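Local atomic coordinates of putative lipoprotein (Clostridium difficile, PDB entry 4EXR), a protein that is of unknown function but carries two PepSY-family (peptidase propeptide and YPEB) domains and is probably attached to the cell membrane as a lipoprotein. Residues Q28-I40 with K76-E88. Residues are numbered along the deposited sequence; the frame is centred on the assembly and turned at random. Where two conformers were deposited one is given.
With PO4 (phosphate ion), chain C.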
# COMPACT_ATOMS: atom_id res chain seq x y z
N GLN A 28 -22.48 -11.65 -13.86
CA GLN A 28 -22.61 -10.55 -12.90
C GLN A 28 -23.02 -9.28 -13.62
O GLN A 28 -22.73 -9.09 -14.80
CB GLN A 28 -21.28 -10.31 -12.16
CG GLN A 28 -20.87 -11.44 -11.24
CD GLN A 28 -21.76 -11.57 -10.02
OE1 GLN A 28 -22.26 -10.58 -9.49
NE2 GLN A 28 -21.96 -12.81 -9.58
N ASP A 29 -23.72 -8.40 -12.90
CA ASP A 29 -23.86 -7.02 -13.37
C ASP A 29 -23.08 -6.11 -12.44
O ASP A 29 -23.23 -6.18 -11.23
CB ASP A 29 -25.32 -6.58 -13.40
CG ASP A 29 -25.46 -5.08 -13.65
OD1 ASP A 29 -25.44 -4.67 -14.84
OD2 ASP A 29 -25.56 -4.30 -12.67
N PHE A 30 -22.24 -5.25 -13.01
CA PHE A 30 -21.47 -4.35 -12.18
C PHE A 30 -22.08 -2.96 -12.27
O PHE A 30 -22.14 -2.37 -13.35
CB PHE A 30 -19.99 -4.38 -12.58
CG PHE A 30 -19.41 -5.76 -12.55
CD1 PHE A 30 -19.16 -6.40 -11.34
CD2 PHE A 30 -19.21 -6.47 -13.73
CE1 PHE A 30 -18.67 -7.69 -11.30
CE2 PHE A 30 -18.73 -7.78 -13.70
CZ PHE A 30 -18.45 -8.39 -12.49
N LYS A 31 -22.54 -2.46 -11.13
CA LYS A 31 -23.18 -1.15 -11.11
C LYS A 31 -22.24 -0.03 -11.52
O LYS A 31 -22.68 1.00 -12.05
CB LYS A 31 -23.77 -0.87 -9.73
CG LYS A 31 -24.84 -1.89 -9.33
CD LYS A 31 -25.59 -1.42 -8.11
CE LYS A 31 -26.57 -2.49 -7.65
NZ LYS A 31 -27.64 -2.79 -8.64
N VAL A 32 -20.95 -0.24 -11.29
CA VAL A 32 -19.92 0.73 -11.67
C VAL A 32 -19.23 0.23 -12.92
O VAL A 32 -18.59 -0.82 -12.90
CB VAL A 32 -18.87 0.91 -10.55
CG1 VAL A 32 -17.80 1.95 -10.93
CG2 VAL A 32 -19.55 1.29 -9.24
N PRO A 33 -19.39 0.94 -14.04
CA PRO A 33 -18.72 0.50 -15.26
C PRO A 33 -17.21 0.78 -15.19
O PRO A 33 -16.77 1.63 -14.40
CB PRO A 33 -19.40 1.33 -16.35
CG PRO A 33 -19.82 2.57 -15.66
CD PRO A 33 -20.17 2.18 -14.24
N TYR A 34 -16.42 0.06 -15.97
CA TYR A 34 -14.97 0.21 -15.87
C TYR A 34 -14.52 1.64 -16.16
O TYR A 34 -13.52 2.10 -15.62
CB TYR A 34 -14.24 -0.80 -16.76
CG TYR A 34 -14.08 -0.35 -18.19
CD1 TYR A 34 -15.12 -0.47 -19.10
CD2 TYR A 34 -12.88 0.21 -18.62
CE1 TYR A 34 -14.97 -0.05 -20.41
CE2 TYR A 34 -12.72 0.64 -19.92
CZ TYR A 34 -13.76 0.51 -20.81
OH TYR A 34 -13.59 0.94 -22.10
N THR A 35 -15.28 2.35 -16.98
CA THR A 35 -14.97 3.73 -17.32
C THR A 35 -15.09 4.68 -16.13
O THR A 35 -14.36 5.66 -16.03
CB THR A 35 -15.84 4.25 -18.49
OG1 THR A 35 -17.21 3.97 -18.23
CG2 THR A 35 -15.44 3.56 -19.79
N ASP A 36 -16.04 4.39 -15.23
CA ASP A 36 -16.16 5.16 -13.99
C ASP A 36 -14.97 4.95 -13.07
O ASP A 36 -14.51 5.89 -12.41
CB ASP A 36 -17.46 4.81 -13.24
CG ASP A 36 -18.66 5.58 -13.75
OD1 ASP A 36 -18.49 6.45 -14.64
OD2 ASP A 36 -19.78 5.33 -13.25
N ALA A 37 -14.46 3.72 -13.01
CA ALA A 37 -13.25 3.43 -12.22
C ALA A 37 -12.05 4.21 -12.78
O ALA A 37 -11.28 4.81 -12.04
CB ALA A 37 -12.96 1.94 -12.23
N ILE A 38 -11.90 4.18 -14.10
CA ILE A 38 -10.88 4.98 -14.78
C ILE A 38 -11.02 6.47 -14.43
O ILE A 38 -10.03 7.13 -14.11
CB ILE A 38 -10.96 4.79 -16.31
CG1 ILE A 38 -10.52 3.37 -16.70
CG2 ILE A 38 -10.12 5.88 -17.05
CD1 ILE A 38 -10.73 3.04 -18.17
N ASN A 39 -12.25 6.98 -14.48
CA ASN A 39 -12.49 8.40 -14.19
C ASN A 39 -12.20 8.80 -12.75
O ASN A 39 -11.70 9.89 -12.50
CB ASN A 39 -13.91 8.82 -14.60
CG ASN A 39 -14.11 8.80 -16.12
OD1 ASN A 39 -13.15 8.89 -16.88
ND2 ASN A 39 -15.36 8.66 -16.55
N ILE A 40 -12.53 7.93 -11.80
CA ILE A 40 -12.21 8.17 -10.40
C ILE A 40 -10.69 8.29 -10.23
O ILE A 40 -10.18 9.22 -9.59
CB ILE A 40 -12.76 7.03 -9.49
CG1 ILE A 40 -14.29 7.12 -9.40
CG2 ILE A 40 -12.17 7.11 -8.09
CD1 ILE A 40 -14.91 5.85 -8.87
N LYS A 76 -1.97 3.32 -6.96
CA LYS A 76 -2.84 2.16 -7.09
C LYS A 76 -4.13 2.41 -6.32
O LYS A 76 -4.11 2.79 -5.15
CB LYS A 76 -2.17 0.88 -6.60
CG LYS A 76 -3.09 -0.34 -6.71
CD LYS A 76 -2.37 -1.63 -6.41
CE LYS A 76 -1.97 -1.72 -4.95
NZ LYS A 76 -1.42 -3.07 -4.63
N MSE A 77 -5.24 2.23 -7.02
CA MSE A 77 -6.53 2.39 -6.36
C MSE A 77 -7.34 1.12 -6.52
O MSE A 77 -7.32 0.49 -7.58
CB MSE A 77 -7.32 3.56 -6.94
CG MSE A 77 -6.72 4.93 -6.65
SE MSE A 77 -7.95 6.35 -7.13
CE MSE A 77 -9.29 6.09 -5.76
N LYS A 78 -8.04 0.75 -5.46
CA LYS A 78 -9.02 -0.33 -5.54
C LYS A 78 -10.40 0.26 -5.28
O LYS A 78 -10.59 1.01 -4.33
CB LYS A 78 -8.71 -1.44 -4.54
CG LYS A 78 -7.47 -2.25 -4.90
CD LYS A 78 -7.27 -3.38 -3.90
CE LYS A 78 -6.11 -4.27 -4.32
NZ LYS A 78 -5.59 -5.06 -3.16
N ILE A 79 -11.33 -0.08 -6.16
CA ILE A 79 -12.67 0.48 -6.13
C ILE A 79 -13.69 -0.65 -6.20
O ILE A 79 -13.61 -1.51 -7.09
CB ILE A 79 -12.88 1.41 -7.36
CG1 ILE A 79 -11.91 2.60 -7.29
CG2 ILE A 79 -14.32 1.92 -7.40
CD1 ILE A 79 -11.56 3.16 -8.66
N ASP A 80 -14.63 -0.67 -5.26
CA ASP A 80 -15.73 -1.64 -5.30
C ASP A 80 -16.56 -1.45 -6.57
O ASP A 80 -17.05 -0.35 -6.84
CB ASP A 80 -16.62 -1.47 -4.06
CG ASP A 80 -17.68 -2.57 -3.92
OD1 ASP A 80 -18.46 -2.81 -4.86
OD2 ASP A 80 -17.73 -3.20 -2.84
N ALA A 81 -16.73 -2.52 -7.33
CA ALA A 81 -17.34 -2.46 -8.66
C ALA A 81 -18.86 -2.32 -8.59
O ALA A 81 -19.53 -2.18 -9.61
CB ALA A 81 -16.98 -3.68 -9.46
N ASN A 82 -19.41 -2.36 -7.38
CA ASN A 82 -20.84 -2.16 -7.21
C ASN A 82 -21.19 -0.92 -6.39
O ASN A 82 -22.17 -0.24 -6.68
CB ASN A 82 -21.50 -3.41 -6.61
CG ASN A 82 -21.57 -4.54 -7.62
OD1 ASN A 82 -22.24 -4.42 -8.64
ND2 ASN A 82 -20.85 -5.63 -7.35
N THR A 83 -20.36 -0.60 -5.40
CA THR A 83 -20.67 0.49 -4.49
C THR A 83 -19.86 1.74 -4.75
O THR A 83 -20.20 2.82 -4.26
CB THR A 83 -20.47 0.08 -3.02
OG1 THR A 83 -19.07 -0.08 -2.76
CG2 THR A 83 -21.20 -1.24 -2.73
N LYS A 84 -18.78 1.59 -5.51
CA LYS A 84 -17.88 2.70 -5.85
C LYS A 84 -17.00 3.14 -4.66
O LYS A 84 -16.25 4.11 -4.78
CB LYS A 84 -18.67 3.88 -6.43
CG LYS A 84 -17.97 4.67 -7.51
CD LYS A 84 -18.62 6.03 -7.71
CE LYS A 84 -20.01 5.92 -8.32
NZ LYS A 84 -19.96 5.62 -9.78
N ASP A 85 -17.09 2.42 -3.54
CA ASP A 85 -16.23 2.70 -2.38
C ASP A 85 -14.76 2.51 -2.75
O ASP A 85 -14.40 1.52 -3.38
CB ASP A 85 -16.52 1.73 -1.25
CG ASP A 85 -17.89 1.92 -0.64
OD1 ASP A 85 -18.34 3.09 -0.53
OD2 ASP A 85 -18.52 0.90 -0.28
N VAL A 86 -13.91 3.44 -2.32
CA VAL A 86 -12.46 3.31 -2.49
C VAL A 86 -11.93 2.41 -1.38
O VAL A 86 -12.00 2.76 -0.21
CB VAL A 86 -11.77 4.69 -2.44
CG1 VAL A 86 -10.23 4.54 -2.54
CG2 VAL A 86 -12.29 5.58 -3.55
N LEU A 87 -11.43 1.24 -1.74
CA LEU A 87 -10.96 0.26 -0.75
C LEU A 87 -9.46 0.42 -0.47
O LEU A 87 -8.97 0.04 0.59
CB LEU A 87 -11.21 -1.14 -1.28
CG LEU A 87 -12.68 -1.37 -1.62
CD1 LEU A 87 -12.88 -2.76 -2.19
CD2 LEU A 87 -13.55 -1.14 -0.38
N GLU A 88 -8.75 0.95 -1.44
CA GLU A 88 -7.33 1.24 -1.25
C GLU A 88 -6.94 2.42 -2.13
O GLU A 88 -7.44 2.55 -3.24
CB GLU A 88 -6.46 0.02 -1.57
CG GLU A 88 -4.96 0.30 -1.35
CD GLU A 88 -4.05 -0.88 -1.66
OE1 GLU A 88 -4.52 -1.90 -2.20
OE2 GLU A 88 -2.84 -0.77 -1.36
P PO4 C . -0.72 -3.82 -1.09
O1 PO4 C . -0.93 -5.26 -1.51
O2 PO4 C . -1.39 -3.60 0.25
O3 PO4 C . 0.76 -3.54 -0.98
O4 PO4 C . -1.34 -2.92 -2.10
O HOH W 1 -21.63 -8.00 -8.98
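Val32 and Ala81 join the two backbones: Val32 N donates to Ala81 O at 2.9 Å. Beyond this bond, helix 34-40 runs across strand 76-80 at 139° between their N-to-C directions, with the axes 9.6 Å apart at closest approach. The turn between strands 73-80 and 86-93 thus meets the loop that leads into the helix.

Asn82 adds a second link. Its CG sits beside its own backbone N (chi1 -72°), and the amide is brought back to the loop. Lys31 N donates to Asn82 OD1 at 3.2 Å in a nearly straight bond (170°), tilted from the carbonyl plane. On the other branch, Asn82 ND2 donates to a water that also bonds Gln28 OE1. Asp80 OD1 accepts from Asn82 N, an Asx turn, and from Thr83 N as well, which makes it an Asx motif that shapes this bend.

Val32 lays CG2 against the turn, 3.9 Å from Lys84 CB. Lys84 CG packs 3.6 Å from Ile40 CD1. The chain then bends at chi3 and chi4, and NZ forms a salt bridge with Asp36 OD2 at 3.5 Å. Deeper in, Ile79 CD1 meets Ala37 CB at 4.0 Å and Ile40 CG2 tip to tip. Selenomethionine Met77 reaches the same Ile40 branch through CE. This is the helix-on-antiparallel-sheet packing of a PepSY domain, with helix 34-44 lying against strand 73-80 and the turn that follows it.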